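Local coordinates for LPG0439 HIT-related domain-containing protein (Legionella pneumophila subsp. pneumophila, PDB 5L0L) that is of unknown function but carries a HIT-related domain of the HIT-like family, many of whose members bind nucleotides, as this one may, at the interface of chains A and B. Coordinates in Å, arbitrary orientation; residue numbers count along the deposited sequence, not the author numbering. Chains: chain A/B, Uncharacterized protein.

The interface of chains A and B. Residues chain A 91, 95; chain B 3, 70.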
ATOM      1  N   GLU A  91      -4.378  13.943   4.027  1.00 19.19           N
ATOM      2  CA  GLU A  91      -5.716  14.259   4.555  1.00 21.02           C
ATOM      3  C   GLU A  91      -5.830  15.757   4.883  1.00 20.86           C
ATOM      4  O   GLU A  91      -6.809  16.396   4.492  1.00 21.04           O
ATOM      5  CB  GLU A  91      -6.022  13.412   5.811  1.00 23.58           C
ATOM      6  CG  GLU A  91      -7.462  13.482   6.300  1.00 26.72           C
ATOM      7  CD  GLU A  91      -8.425  12.589   5.517  1.00 29.97           C
ATOM      8  OE1 GLU A  91      -9.623  12.997   5.439  1.00 34.53           O
ATOM      9  OE2 GLU A  91      -8.023  11.473   5.027  1.00 32.13           O
ATOM     10  N   LEU A  95      -6.793  15.865   0.311  1.00 17.31           N
ATOM     11  CA  LEU A  95      -6.645  14.858  -0.749  1.00 16.87           C
ATOM     12  C   LEU A  95      -7.102  13.479  -0.313  1.00 16.73           C
ATOM     13  O   LEU A  95      -7.025  13.130   0.880  1.00 16.64           O
ATOM     14  CB  LEU A  95      -5.179  14.784  -1.153  1.00 16.36           C
ATOM     15  CG  LEU A  95      -4.632  16.121  -1.693  1.00 16.35           C
ATOM     16  CD1 LEU A  95      -3.124  16.107  -1.782  1.00 16.01           C
ATOM     17  CD2 LEU A  95      -5.261  16.402  -3.044  1.00 16.69           C
TER
ATOM     18  N   LYS B   3     -14.414  17.948  -1.931  1.00 36.96           N
ATOM     19  CA  LYS B   3     -14.519  16.515  -1.743  1.00 35.74           C
ATOM     20  C   LYS B   3     -15.880  16.294  -1.058  1.00 35.35           C
ATOM     21  O   LYS B   3     -16.145  16.890  -0.026  1.00 36.17           O
ATOM     22  CB  LYS B   3     -13.345  16.063  -0.895  1.00 37.18           C
ATOM     23  CG  LYS B   3     -13.072  14.573  -0.884  1.00 37.15           C
ATOM     24  CD  LYS B   3     -12.372  14.164   0.406  1.00 39.48           C
ATOM     25  CE  LYS B   3     -10.876  14.319   0.334  1.00 40.95           C
ATOM     26  NZ  LYS B   3     -10.273  13.611   1.494  1.00 45.39           N
ATOM     27  N   PRO B  70     -14.588  10.261   6.148  1.00 24.22           N
ATOM     28  CA  PRO B  70     -13.164  10.239   6.472  1.00 23.76           C
ATOM     29  C   PRO B  70     -12.840   9.162   7.507  1.00 23.27           C
ATOM     30  O   PRO B  70     -13.649   8.900   8.418  1.00 23.75           O
ATOM     31  CB  PRO B  70     -12.919  11.614   7.099  1.00 24.33           C
ATOM     32  CG  PRO B  70     -14.039  12.477   6.591  1.00 24.73           C
ATOM     33  CD  PRO B  70     -15.204  11.573   6.477  1.00 24.76           C
TER
HETATM   34  O   HOH W   1      -9.227  15.301   3.140  1.00 39.31           O
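The side-chain amino nitrogen NZ of B:Lys3 is the polar atom that ties the two chains together here. It lies 2.6 Å from the oxygen of water 1, and that water reaches on to the backbone carbonyl O of A:Glu91 at 3.0 Å. The lysine is thus joined through one solvent molecule to the last turn of a helix in the other chain. The same NZ gives a direct but weak hydrogen bond to the backbone carbonyl O of A:Leu95, 3.3 Å away, while the last methylene, CE, runs in close to that carbonyl carbon. At A:Leu95 the lysine meets main chain: the residue offers its peptide oxygen, and its isobutyl group points away from B:Lys3.

B:Lys3 gets across with CG anti to its backbone N (chi1 -165°), followed by a bend at chi3 of -86° that turns the end of the chain towards chain A. The side chain of A:Glu91 crosses it at about a right angle. Its carboxylate oxygen OE1 stands 4.0 Å from B:Lys3 NZ, too far for a salt bridge, although the opposite charges, if both groups are ionised, probably still attract each other through space. Water 1 also makes a weak contact with OE1, so it touches both the carbonyl and the carboxylate of one residue.

Near the carboxylate end, B:Pro70 makes a van der Waals contact: its pyrrolidine carbon CB comes to 3.9 Å from the carboxylate oxygen OE1 of A:Glu91. The bend at chi2 (80°) helps carry the carboxylate between the proline and the lysine.

The patch is small, and its twin recurs with the chains exchanged in the two-fold dimer of the deposited assembly, which may or may not be the biological form. On chain A it covers the end of helix 73-92 and the loop residue just before strand 96-101; chain B contributes its short N-terminal strand 3-5 and the loop just before its own helix 73-92.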